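Local coordinates for protein DNA polymerase III subunit beta (Pseudomonas aeruginosa, PDB 4TSZ) that encircles DNA as a ring-shaped dimer and tethers DNA polymerases and other proteins to it, giving them processivity, at residues E[140-145]-E[357-362]; E[263-268]-E[290-295]; E[281-286]-E[294-299]; E[327-332]-E[361-366]. One frame throughout, in Å; residues are numbered along the deposited sequence.

Contact 1. Residues E[140-145]-E[357-362]; sequences IDRTSF and DDSAYV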
loop_
_atom_site.group_PDB
_atom_site.type_symbol
_atom_site.label_atom_id
_atom_site.label_comp_id
_atom_site.label_asym_id
_atom_site.label_seq_id
_atom_site.Cartn_x
_atom_site.Cartn_y
_atom_site.Cartn_z
ATOM N N ILE E 140 -4.321 -18.932 15.466
ATOM C CA ILE E 140 -3.231 -18.010 15.134
ATOM C C ILE E 140 -3.757 -16.568 15.060
ATOM O O ILE E 140 -3.208 -15.703 15.737
ATOM C CB ILE E 140 -2.455 -18.426 13.844
ATOM C CG1 ILE E 140 -1.884 -19.860 13.953
ATOM C CG2 ILE E 140 -1.345 -17.398 13.514
ATOM C CD1 ILE E 140 -1.436 -20.520 12.593
ATOM N N ASP E 141 -4.803 -16.320 14.242
ATOM C CA ASP E 141 -5.376 -14.989 14.033
ATOM C C ASP E 141 -5.993 -14.362 15.292
ATOM O O ASP E 141 -5.964 -13.145 15.417
ATOM C CB ASP E 141 -6.374 -14.978 12.862
ATOM C CG ASP E 141 -5.761 -15.178 11.480
ATOM O OD1 ASP E 141 -4.522 -15.017 11.340
ATOM O OD2 ASP E 141 -6.523 -15.476 10.534
ATOM N N ARG E 142 -6.505 -15.178 16.231
ATOM C CA ARG E 142 -7.072 -14.639 17.470
ATOM C C ARG E 142 -5.992 -14.216 18.467
ATOM O O ARG E 142 -6.308 -13.540 19.440
ATOM C CB ARG E 142 -8.058 -15.631 18.151
ATOM C CG ARG E 142 -9.380 -15.879 17.420
ATOM C CD ARG E 142 -10.323 -14.703 17.456
ATOM N NE ARG E 142 -11.498 -14.922 16.612
ATOM C CZ ARG E 142 -12.676 -15.350 17.053
ATOM N NH1 ARG E 142 -12.853 -15.620 18.341
ATOM N NH2 ARG E 142 -13.686 -15.512 16.211
ATOM N N THR E 143 -4.728 -14.625 18.252
ATOM C CA THR E 143 -3.661 -14.345 19.214
ATOM C C THR E 143 -2.395 -13.677 18.708
ATOM O O THR E 143 -1.660 -13.142 19.539
ATOM C CB THR E 143 -3.266 -15.649 19.953
ATOM O OG1 THR E 143 -2.655 -16.537 19.015
ATOM C CG2 THR E 143 -4.449 -16.328 20.654
ATOM N N SER E 144 -2.106 -13.745 17.387
ATOM C CA SER E 144 -0.846 -13.281 16.784
ATOM C C SER E 144 -0.382 -11.866 17.084
ATOM O O SER E 144 0.821 -11.652 17.194
ATOM C CB SER E 144 -0.761 -13.597 15.294
ATOM O OG SER E 144 -1.644 -12.790 14.532
ATOM N N PHE E 145 -1.325 -10.922 17.284
ATOM C CA PHE E 145 -1.009 -9.521 17.600
ATOM C C PHE E 145 -0.240 -9.383 18.930
ATOM O O PHE E 145 0.456 -8.387 19.105
ATOM C CB PHE E 145 -2.308 -8.698 17.661
ATOM C CG PHE E 145 -3.176 -9.009 18.870
ATOM C CD1 PHE E 145 -2.966 -8.360 20.086
ATOM C CD2 PHE E 145 -4.176 -9.972 18.802
ATOM C CE1 PHE E 145 -3.727 -8.673 21.207
ATOM C CE2 PHE E 145 -4.951 -10.279 19.927
ATOM C CZ PHE E 145 -4.742 -9.603 21.112
ATOM N N ASP E 357 -15.535 -18.690 26.863
ATOM C CA ASP E 357 -14.223 -18.453 27.472
ATOM C C ASP E 357 -13.068 -19.030 26.625
ATOM O O ASP E 357 -11.927 -19.015 27.093
ATOM C CB ASP E 357 -14.187 -19.015 28.918
ATOM C CG ASP E 357 -15.149 -18.369 29.908
ATOM O OD1 ASP E 357 -15.616 -17.234 29.637
ATOM O OD2 ASP E 357 -15.406 -18.979 30.972
ATOM N N ASP E 358 -13.350 -19.512 25.378
ATOM C CA ASP E 358 -12.347 -20.097 24.450
ATOM C C ASP E 358 -11.184 -19.158 24.175
ATOM O O ASP E 358 -10.043 -19.611 24.117
ATOM C CB ASP E 358 -12.978 -20.562 23.120
ATOM C CG ASP E 358 -14.101 -21.585 23.240
ATOM O OD1 ASP E 358 -14.208 -22.244 24.309
ATOM O OD2 ASP E 358 -14.858 -21.746 22.258
ATOM N N SER E 359 -11.477 -17.852 24.029
ATOM C CA SER E 359 -10.475 -16.809 23.849
ATOM C C SER E 359 -10.355 -16.031 25.155
ATOM O O SER E 359 -11.361 -15.755 25.801
ATOM C CB SER E 359 -10.854 -15.872 22.706
ATOM O OG SER E 359 -10.830 -16.555 21.462
ATOM N N ALA E 360 -9.119 -15.707 25.553
ATOM C CA ALA E 360 -8.833 -14.933 26.760
ATOM C C ALA E 360 -7.685 -13.960 26.488
ATOM O O ALA E 360 -6.680 -14.327 25.879
ATOM C CB ALA E 360 -8.512 -15.857 27.930
ATOM N N TYR E 361 -7.874 -12.703 26.892
ATOM C CA TYR E 361 -6.910 -11.629 26.662
ATOM C C TYR E 361 -6.585 -10.943 27.958
ATOM O O TYR E 361 -7.479 -10.572 28.705
ATOM C CB TYR E 361 -7.434 -10.631 25.621
ATOM C CG TYR E 361 -7.831 -11.324 24.338
ATOM C CD1 TYR E 361 -6.880 -11.631 23.368
ATOM C CD2 TYR E 361 -9.140 -11.760 24.132
ATOM C CE1 TYR E 361 -7.222 -12.342 22.217
ATOM C CE2 TYR E 361 -9.495 -12.468 22.981
ATOM C CZ TYR E 361 -8.531 -12.757 22.025
ATOM O OH TYR E 361 -8.873 -13.428 20.876
ATOM N N VAL E 362 -5.293 -10.806 28.240
ATOM C CA VAL E 362 -4.806 -10.206 29.483
ATOM C C VAL E 362 -4.022 -8.942 29.146
ATOM O O VAL E 362 -3.156 -8.989 28.282
ATOM C CB VAL E 362 -3.961 -11.230 30.283
ATOM C CG1 VAL E 362 -3.521 -10.651 31.621
ATOM C CG2 VAL E 362 -4.731 -12.541 30.489
HETATM O O HOH W 1 -11.570 -13.603 20.179
#
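With its chi1 of -54°, Tyr361 sets CG anti to its own carbonyl carbon and sends the ring off strand 359-363 toward Arg142 and Phe145; Phe145 holds its CG between backbone N and carbonyl carbon, and its ring reaches back to meet the tyrosine. This is the junction of the central and C-terminal domains, where strand 359-363 of one domain pairs with strand 177-184 of the other in a continuous antiparallel sheet and segment 140-145 closes over the seam. Tyr361 OH donates to Arg142 O at 2.9 Å. The hydroxyl approaches off the carbonyl axis, with a C=O...donor angle of 129° and a modest tilt from the carbonyl plane, and the oxygen lies at the edge of the phenol ring. Phe145 runs across the tyrosine at about a right angle and offers its ring edge, CZ 3.7 Å from Tyr361 CD1. The two rings are inclined by 30° and slid so far apart, centroids 6.0 Å, that they barely overlap. Arg142, bent at chi2, carries its guanidinium past the hydroxyl to Glu353, its salt-bridge partner. A water completes the polar corner, donating a hydrogen bond to Tyr361 OH at 2.8 Å and making two weak ones, one with Ser359 OG and one accepted from Arg142 NH1 at 3.0 Å.

Contact 2. Residues E[263-268]-E[290-295]; sequences QQLREA and GLLKIQ
A helix laid on a beta-sheet brings Leu265 and Ala268 of helix 262-273 against Leu292 and Ile294 of strand 291-297, through methyl groups alone. Leu265 CD2 meets Leu292 CD2 at 3.8 Å, the two side chains crossing at about a right angle. The CB of Leu265 sets off alongside the strand instead of straight at it, and only the end of the side chain closes the gap. Three residues on, Ala268 has no such length to spend: its CB points directly at the strand, and Ile294 supplies the reach, its extended CG1 arm (chi2 150°) putting CD1 3.8 Å from Ala268 CB. In the fold of this family each domain carries its helices on the inner face of the ring and its sheets on the outside, and this contact is one such helix-on-sheet layer within the C-terminal domain. Leu292 and Ile294, two apart on the strand, face the helix together, and all four residues are buried. Around them the core continues: Leu265 also packs on Leu330 of helix 323-330, Ala268 on Val308 of the next strand, and Ile294 on Phe269 and Thr272.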
loop_
_atom_site.group_PDB
_atom_site.type_symbol
_atom_site.label_atom_id
_atom_site.label_comp_id
_atom_site.label_asym_id
_atom_site.label_seq_id
_atom_site.Cartn_x
_atom_site.Cartn_y
_atom_site.Cartn_z
ATOM N N GLN E 263 -18.247 -2.480 19.418
ATOM C CA GLN E 263 -18.167 -1.352 18.486
ATOM C C GLN E 263 -18.110 0.002 19.183
ATOM O O GLN E 263 -17.270 0.817 18.822
ATOM C CB GLN E 263 -19.327 -1.368 17.491
ATOM C CG GLN E 263 -19.021 -2.118 16.203
ATOM C CD GLN E 263 -20.062 -1.909 15.135
ATOM O OE1 GLN E 263 -20.489 -2.845 14.483
ATOM N NE2 GLN E 263 -20.444 -0.662 14.878
ATOM N N GLN E 264 -18.976 0.230 20.187
ATOM C CA GLN E 264 -19.008 1.485 20.946
ATOM C C GLN E 264 -17.678 1.723 21.661
ATOM O O GLN E 264 -17.164 2.836 21.627
ATOM C CB GLN E 264 -20.150 1.481 21.969
ATOM C CG GLN E 264 -21.533 1.709 21.378
ATOM C CD GLN E 264 -22.517 2.031 22.475
ATOM O OE1 GLN E 264 -22.910 1.174 23.267
ATOM N NE2 GLN E 264 -22.895 3.292 22.579
ATOM N N LEU E 265 -17.121 0.670 22.290
ATOM C CA LEU E 265 -15.844 0.757 22.990
ATOM C C LEU E 265 -14.705 0.998 22.023
ATOM O O LEU E 265 -13.870 1.855 22.285
ATOM C CB LEU E 265 -15.589 -0.475 23.878
ATOM C CG LEU E 265 -16.499 -0.602 25.115
ATOM C CD1 LEU E 265 -16.444 -2.004 25.698
ATOM C CD2 LEU E 265 -16.149 0.436 26.183
ATOM N N ARG E 266 -14.691 0.275 20.884
ATOM C CA ARG E 266 -13.672 0.433 19.858
ATOM C C ARG E 266 -13.669 1.849 19.282
ATOM O O ARG E 266 -12.593 2.434 19.150
ATOM C CB ARG E 266 -13.784 -0.632 18.745
ATOM C CG ARG E 266 -12.568 -0.603 17.799
ATOM C CD ARG E 266 -12.890 -0.843 16.334
ATOM N NE ARG E 266 -13.842 0.106 15.733
ATOM C CZ ARG E 266 -13.515 1.275 15.178
ATOM N NH1 ARG E 266 -12.258 1.699 15.196
ATOM N NH2 ARG E 266 -14.449 2.041 14.630
ATOM N N GLU E 267 -14.866 2.405 18.993
ATOM C CA GLU E 267 -15.028 3.758 18.436
ATOM C C GLU E 267 -14.560 4.841 19.399
ATOM O O GLU E 267 -13.839 5.760 18.987
ATOM C CB GLU E 267 -16.474 4.010 17.988
ATOM C CG GLU E 267 -16.832 3.293 16.698
ATOM C CD GLU E 267 -18.292 2.905 16.526
ATOM O OE1 GLU E 267 -18.597 2.178 15.553
ATOM O OE2 GLU E 267 -19.131 3.303 17.367
ATOM N N ALA E 268 -14.941 4.712 20.688
ATOM C CA ALA E 268 -14.548 5.644 21.748
ATOM C C ALA E 268 -13.047 5.577 22.020
ATOM O O ALA E 268 -12.425 6.626 22.204
ATOM C CB ALA E 268 -15.323 5.346 23.019
ATOM N N GLY E 290 -22.983 1.615 35.496
ATOM C CA GLY E 290 -23.447 1.765 34.120
ATOM C C GLY E 290 -22.643 2.691 33.224
ATOM O O GLY E 290 -23.094 3.014 32.122
ATOM N N LEU E 291 -21.445 3.121 33.666
ATOM C CA LEU E 291 -20.667 4.101 32.917
ATOM C C LEU E 291 -19.160 3.891 32.887
ATOM O O LEU E 291 -18.544 3.598 33.908
ATOM C CB LEU E 291 -21.011 5.511 33.469
ATOM C CG LEU E 291 -20.386 6.750 32.816
ATOM C CD1 LEU E 291 -20.945 6.988 31.416
ATOM C CD2 LEU E 291 -20.610 7.974 33.680
ATOM N N LEU E 292 -18.568 4.103 31.705
ATOM C CA LEU E 292 -17.125 4.093 31.508
ATOM C C LEU E 292 -16.691 5.440 30.916
ATOM O O LEU E 292 -17.035 5.759 29.773
ATOM C CB LEU E 292 -16.639 2.911 30.638
ATOM C CG LEU E 292 -15.106 2.796 30.497
ATOM C CD1 LEU E 292 -14.463 2.282 31.783
ATOM C CD2 LEU E 292 -14.726 1.915 29.332
ATOM N N LYS E 293 -15.964 6.235 31.713
ATOM C CA LYS E 293 -15.427 7.524 31.273
ATOM C C LYS E 293 -14.006 7.273 30.767
ATOM O O LYS E 293 -13.222 6.612 31.456
ATOM C CB LYS E 293 -15.407 8.552 32.417
ATOM C CG LYS E 293 -16.779 9.011 32.905
ATOM C CD LYS E 293 -16.616 10.068 33.995
ATOM C CE LYS E 293 -17.903 10.416 34.701
ATOM N NZ LYS E 293 -17.695 11.460 35.738
ATOM N N ILE E 294 -13.694 7.756 29.551
ATOM C CA ILE E 294 -12.381 7.606 28.926
ATOM C C ILE E 294 -11.746 8.974 28.723
ATOM O O ILE E 294 -12.383 9.880 28.182
ATOM C CB ILE E 294 -12.429 6.795 27.599
ATOM C CG1 ILE E 294 -13.264 5.506 27.748
ATOM C CG2 ILE E 294 -10.996 6.496 27.060
ATOM C CD1 ILE E 294 -13.925 5.067 26.490
ATOM N N GLN E 295 -10.491 9.117 29.149
ATOM C CA GLN E 295 -9.756 10.364 28.985
ATOM C C GLN E 295 -8.351 10.088 28.440
ATOM O O GLN E 295 -7.718 9.100 28.813
ATOM C CB GLN E 295 -9.703 11.138 30.312
ATOM C CG GLN E 295 -9.167 12.555 30.195
ATOM C CD GLN E 295 -7.982 12.771 31.100
ATOM O OE1 GLN E 295 -6.893 12.218 30.894
ATOM N NE2 GLN E 295 -8.166 13.601 32.118
#

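Contact 3. Residues E[281-286]-E[294-299]; sequences RGIRLQ and IQANNP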
loop_
_atom_site.group_PDB
_atom_site.type_symbol
_atom_site.label_atom_id
_atom_site.label_comp_id
_atom_site.label_asym_id
_atom_site.label_seq_id
_atom_site.Cartn_x
_atom_site.Cartn_y
_atom_site.Cartn_z
ATOM N N ARG E 281 0.899 6.089 24.541
ATOM C CA ARG E 281 -0.489 5.706 24.204
ATOM C C ARG E 281 -1.422 5.475 25.405
ATOM O O ARG E 281 -2.361 4.685 25.330
ATOM C CB ARG E 281 -0.459 4.498 23.240
ATOM C CG ARG E 281 0.321 4.778 21.944
ATOM C CD ARG E 281 -0.520 5.542 20.931
ATOM N NE ARG E 281 -1.613 4.693 20.432
ATOM C CZ ARG E 281 -2.621 5.092 19.667
ATOM N NH1 ARG E 281 -2.739 6.370 19.319
ATOM N NH2 ARG E 281 -3.527 4.219 19.249
ATOM N N GLY E 282 -1.148 6.183 26.495
ATOM C CA GLY E 282 -1.896 6.055 27.734
ATOM C C GLY E 282 -3.235 6.748 27.726
ATOM O O GLY E 282 -3.366 7.887 27.264
ATOM N N ILE E 283 -4.246 6.032 28.227
ATOM C CA ILE E 283 -5.605 6.530 28.424
ATOM C C ILE E 283 -6.002 6.237 29.856
ATOM O O ILE E 283 -5.463 5.310 30.477
ATOM C CB ILE E 283 -6.644 6.012 27.392
ATOM C CG1 ILE E 283 -6.807 4.473 27.439
ATOM C CG2 ILE E 283 -6.360 6.558 25.984
ATOM C CD1 ILE E 283 -8.082 3.949 26.879
ATOM N N ARG E 284 -6.911 7.039 30.391
ATOM C CA ARG E 284 -7.427 6.852 31.734
ATOM C C ARG E 284 -8.883 6.408 31.645
ATOM O O ARG E 284 -9.683 7.002 30.915
ATOM C CB ARG E 284 -7.284 8.128 32.571
ATOM C CG ARG E 284 -7.703 7.952 34.037
ATOM C CD ARG E 284 -7.790 9.277 34.756
ATOM N NE ARG E 284 -8.880 10.106 34.234
ATOM C CZ ARG E 284 -9.127 11.354 34.621
ATOM N NH1 ARG E 284 -8.362 11.939 35.538
ATOM N NH2 ARG E 284 -10.138 12.030 34.091
ATOM N N LEU E 285 -9.202 5.342 32.377
ATOM C CA LEU E 285 -10.534 4.768 32.466
ATOM C C LEU E 285 -11.103 5.064 33.853
ATOM O O LEU E 285 -10.408 4.896 34.856
ATOM C CB LEU E 285 -10.437 3.244 32.241
ATOM C CG LEU E 285 -10.850 2.640 30.890
ATOM C CD1 LEU E 285 -10.426 3.482 29.706
ATOM C CD2 LEU E 285 -10.342 1.220 30.752
ATOM N N GLN E 286 -12.349 5.543 33.904
ATOM C CA GLN E 286 -13.056 5.775 35.156
ATOM C C GLN E 286 -14.356 5.017 35.076
ATOM O O GLN E 286 -15.271 5.404 34.345
ATOM C CB GLN E 286 -13.260 7.261 35.461
ATOM C CG GLN E 286 -11.979 7.959 35.908
ATOM C CD GLN E 286 -12.132 9.455 36.071
ATOM O OE1 GLN E 286 -11.399 10.087 36.836
ATOM N NE2 GLN E 286 -13.056 10.073 35.335
ATOM N N ILE E 294 -13.694 7.756 29.551
ATOM C CA ILE E 294 -12.381 7.606 28.926
ATOM C C ILE E 294 -11.746 8.974 28.723
ATOM O O ILE E 294 -12.383 9.880 28.182
ATOM C CB ILE E 294 -12.429 6.795 27.599
ATOM C CG1 ILE E 294 -13.264 5.506 27.748
ATOM C CG2 ILE E 294 -10.996 6.496 27.060
ATOM C CD1 ILE E 294 -13.925 5.067 26.490
ATOM N N GLN E 295 -10.491 9.117 29.149
ATOM C CA GLN E 295 -9.756 10.364 28.985
ATOM C C GLN E 295 -8.351 10.088 28.440
ATOM O O GLN E 295 -7.718 9.100 28.813
ATOM C CB GLN E 295 -9.703 11.138 30.312
ATOM C CG GLN E 295 -9.167 12.555 30.195
ATOM C CD GLN E 295 -7.982 12.771 31.100
ATOM O OE1 GLN E 295 -6.893 12.218 30.894
ATOM N NE2 GLN E 295 -8.166 13.601 32.118
ATOM N N ALA E 296 -7.888 10.964 27.543
ATOM C CA ALA E 296 -6.556 10.908 26.957
ATOM C C ALA E 296 -5.985 12.308 26.815
ATOM O O ALA E 296 -6.697 13.246 26.437
ATOM C CB ALA E 296 -6.596 10.228 25.601
ATOM N N ASN E 297 -4.692 12.448 27.119
ATOM C CA ASN E 297 -3.966 13.708 26.958
ATOM C C ASN E 297 -2.545 13.477 26.491
ATOM O O ASN E 297 -2.018 12.366 26.624
ATOM C CB ASN E 297 -4.073 14.647 28.172
ATOM C CG ASN E 297 -3.670 14.034 29.484
ATOM O OD1 ASN E 297 -2.496 13.750 29.732
ATOM N ND2 ASN E 297 -4.637 13.849 30.364
ATOM N N ASN E 298 -1.959 14.497 25.857
ATOM C CA ASN E 298 -0.629 14.402 25.284
ATOM C C ASN E 298 0.318 15.501 25.841
ATOM O O ASN E 298 -0.158 16.355 26.602
ATOM C CB ASN E 298 -0.740 14.396 23.734
ATOM C CG ASN E 298 -1.284 15.661 23.104
ATOM O OD1 ASN E 298 -1.251 16.754 23.679
ATOM N ND2 ASN E 298 -1.726 15.551 21.861
ATOM N N PRO E 299 1.639 15.520 25.494
ATOM C CA PRO E 299 2.526 16.572 26.036
ATOM C C PRO E 299 2.144 18.014 25.674
ATOM O O PRO E 299 2.463 18.919 26.442
ATOM C CB PRO E 299 3.911 16.186 25.496
ATOM C CG PRO E 299 3.795 14.737 25.138
ATOM C CD PRO E 299 2.402 14.597 24.627
#
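Arg284 and Gln295 form the hydrogen-bonded antiparallel pair at the middle of a beta hairpin, strands 282-288 and 291-297. From the arginine CB, which lies 3.9 Å from Gln295 O, the chain runs out on one face of the sheet and then bends at chi3 (67°), turning the head group back across the neighbouring strand. NE comes within packing distance of Gln295 CB, CZ sits near Gln295 NE2, and at the tip NH2 approaches Gln295 NE2 to 3.2 Å. That last pair are both donors and do not bond: the amide nitrogen lies over one face of the guanidinium, offset toward its rim, with the two planes 32° apart. Gln295, itself bent at chi2, crosses the arginine obliquely, so that its NE2 end is what lies over the guanidinium. At the other terminal nitrogen, NH1 has a long, weak ion pair with Glu318 of strand 317-322, the next strand in the sheet.

Beneath this polar face the backbones are tied both ways. Arg284 N gives its hydrogen to Gln295 O at 2.7 Å, almost straight at 175°, and Gln295 N returns a bond to Arg284 O at 2.9 Å. On the reverse face, turned toward helix 262-273, the hairpin is apolar. Ile283 forks around its neighbours, CG2 touching Ala296 CB at 3.7 Å and CD1 reaching Ile294 CG2 at 3.9 Å. Leu285 and Ile294 point the same way, side by side, and meet through Leu285 CD1 and Ile294 CG1, 4.0 Å apart.

Contact 4. Residues E[327-332]-E[361-366]; sequences LDVLGV and YVVMPM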
loop_
_atom_site.group_PDB
_atom_site.type_symbol
_atom_site.label_atom_id
_atom_site.label_comp_id
_atom_site.label_asym_id
_atom_site.label_seq_id
_atom_site.Cartn_x
_atom_site.Cartn_y
_atom_site.Cartn_z
ATOM N N LEU E 327 -7.318 -1.688 21.805
ATOM C CA LEU E 327 -7.802 -1.725 20.422
ATOM C C LEU E 327 -7.424 -3.046 19.737
ATOM O O LEU E 327 -8.245 -3.630 19.020
ATOM C CB LEU E 327 -7.337 -0.495 19.616
ATOM C CG LEU E 327 -8.058 0.808 19.964
ATOM C CD1 LEU E 327 -7.240 2.017 19.554
ATOM C CD2 LEU E 327 -9.474 0.850 19.350
ATOM N N ASP E 328 -6.220 -3.554 20.029
ATOM C CA ASP E 328 -5.753 -4.840 19.511
ATOM C C ASP E 328 -6.686 -5.975 19.933
ATOM O O ASP E 328 -7.049 -6.808 19.101
ATOM C CB ASP E 328 -4.335 -5.153 19.998
ATOM C CG ASP E 328 -3.238 -4.354 19.356
ATOM O OD1 ASP E 328 -3.497 -3.719 18.310
ATOM O OD2 ASP E 328 -2.130 -4.334 19.912
ATOM N N VAL E 329 -7.094 -5.986 21.218
ATOM C CA VAL E 329 -8.001 -6.985 21.773
ATOM C C VAL E 329 -9.382 -6.884 21.114
ATOM O O VAL E 329 -9.928 -7.899 20.671
ATOM C CB VAL E 329 -8.093 -6.901 23.322
ATOM C CG1 VAL E 329 -9.212 -7.801 23.855
ATOM C CG2 VAL E 329 -6.763 -7.260 23.976
ATOM N N LEU E 330 -9.944 -5.660 21.056
ATOM C CA LEU E 330 -11.266 -5.438 20.482
ATOM C C LEU E 330 -11.354 -5.857 19.017
ATOM O O LEU E 330 -12.390 -6.379 18.605
ATOM C CB LEU E 330 -11.749 -3.991 20.702
ATOM C CG LEU E 330 -12.012 -3.578 22.157
ATOM C CD1 LEU E 330 -12.265 -2.120 22.252
ATOM C CD2 LEU E 330 -13.165 -4.371 22.784
ATOM N N GLY E 331 -10.241 -5.701 18.286
ATOM C CA GLY E 331 -10.106 -6.068 16.881
ATOM C C GLY E 331 -10.221 -7.556 16.604
ATOM O O GLY E 331 -10.461 -7.941 15.463
ATOM N N VAL E 332 -10.047 -8.404 17.635
ATOM C CA VAL E 332 -10.161 -9.864 17.513
ATOM C C VAL E 332 -11.418 -10.467 18.192
ATOM O O VAL E 332 -11.684 -11.654 18.026
ATOM C CB VAL E 332 -8.850 -10.636 17.839
ATOM C CG1 VAL E 332 -7.715 -10.224 16.897
ATOM C CG2 VAL E 332 -8.444 -10.465 19.301
ATOM N N TYR E 361 -7.874 -12.703 26.892
ATOM C CA TYR E 361 -6.910 -11.629 26.662
ATOM C C TYR E 361 -6.585 -10.943 27.958
ATOM O O TYR E 361 -7.479 -10.572 28.705
ATOM C CB TYR E 361 -7.434 -10.631 25.621
ATOM C CG TYR E 361 -7.831 -11.324 24.338
ATOM C CD1 TYR E 361 -6.880 -11.631 23.368
ATOM C CD2 TYR E 361 -9.140 -11.760 24.132
ATOM C CE1 TYR E 361 -7.222 -12.342 22.217
ATOM C CE2 TYR E 361 -9.495 -12.468 22.981
ATOM C CZ TYR E 361 -8.531 -12.757 22.025
ATOM O OH TYR E 361 -8.873 -13.428 20.876
ATOM N N VAL E 362 -5.293 -10.806 28.240
ATOM C CA VAL E 362 -4.806 -10.206 29.483
ATOM C C VAL E 362 -4.022 -8.942 29.146
ATOM O O VAL E 362 -3.156 -8.989 28.282
ATOM C CB VAL E 362 -3.961 -11.230 30.283
ATOM C CG1 VAL E 362 -3.521 -10.651 31.621
ATOM C CG2 VAL E 362 -4.731 -12.541 30.489
ATOM N N VAL E 363 -4.364 -7.802 29.777
ATOM C CA VAL E 363 -3.665 -6.546 29.535
ATOM C C VAL E 363 -3.223 -5.964 30.874
ATOM O O VAL E 363 -4.078 -5.603 31.683
ATOM C CB VAL E 363 -4.485 -5.505 28.698
ATOM C CG1 VAL E 363 -3.639 -4.267 28.389
ATOM C CG2 VAL E 363 -5.018 -6.105 27.402
ATOM N N MET E 364 -1.904 -5.829 31.093
ATOM C CA MET E 364 -1.383 -5.185 32.302
ATOM C C MET E 364 -1.660 -3.676 32.192
ATOM O O MET E 364 -1.502 -3.096 31.107
ATOM C CB MET E 364 0.135 -5.398 32.482
ATOM C CG MET E 364 0.504 -6.704 33.150
ATOM S SD MET E 364 -0.318 -7.049 34.750
ATOM C CE MET E 364 0.623 -6.012 35.833
ATOM N N PRO E 365 -2.075 -3.026 33.296
ATOM C CA PRO E 365 -2.328 -1.578 33.227
ATOM C C PRO E 365 -1.049 -0.726 33.218
ATOM O O PRO E 365 0.071 -1.246 33.239
ATOM C CB PRO E 365 -3.167 -1.324 34.489
ATOM C CG PRO E 365 -2.694 -2.332 35.456
ATOM C CD PRO E 365 -2.325 -3.553 34.652
ATOM N N MET E 366 -1.239 0.600 33.165
ATOM C CA MET E 366 -0.194 1.616 33.228
ATOM C C MET E 366 -0.417 2.404 34.520
ATOM O O MET E 366 -1.566 2.603 34.930
ATOM C CB MET E 366 -0.311 2.589 32.045
ATOM C CG MET E 366 0.092 2.009 30.711
ATOM S SD MET E 366 -0.218 3.179 29.368
ATOM C CE MET E 366 1.008 4.430 29.712
HETATM O O HOH W 1 -11.570 -13.603 20.179
#
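The flat group here is the Tyr361 ring, and Val329 and Val332 both come at it obliquely, squarely over neither face nor edge. Val329 works at the root of the side chain: its CG1 and CG2 both rest against Tyr361 CB, each 3.8 Å away, and CG1 also reaches the first ring carbon. A chi1 of 171°, with CG1 anti to the backbone N, turns both methyls to the tyrosine; the two side chains slide past each other in opposite directions. Val332 takes the far end, its CG2 lying 3.6 Å from Tyr361 CZ and 3.4 Å from Tyr361 OH. The hydroxyl itself is spent on Arg142 O, and the water on that hydroxyl also donates to Val332 O at 2.9 Å. Farther along the strand, Val329 CG2 touches Val363 CG2 at 4.0 Å, closing a small buried apolar patch. Val362, pointing away from the helix, packs on the bound peptide; beyond the strand Met364 and Met366 also pack on it, while Pro365 makes backbone hydrogen bonds to it. Helix 323-330 thus lies behind the end of the strand that leads into the peptide-binding site, where, in this family, polymerases and other partners dock their binding peptides.

Contacts 1 and 4 are close neighbours, centres 10 Å apart, sharing Tyr361, Val362 and one water, and both depend on strand 359-363. Contacts 2 and 3, centres 12 Å apart, share Ile294 and Gln295 on strand 291-297. Contact 1 alone crosses between domains: its segments close a long loop of chain that contains contacts 2 and 3, while contact 4 ends on the same strand. Within the C-terminal domain, contacts 2 and 3 both close before contact 4 opens. Contact 2 meets contact 4 where helices 262-273 and 323-330 pack together, and Gly282 of contact 3 touches Met366 of contact 4, so the contacts form a chain of touching neighbours from the hairpin to the domain junction and the peptide site.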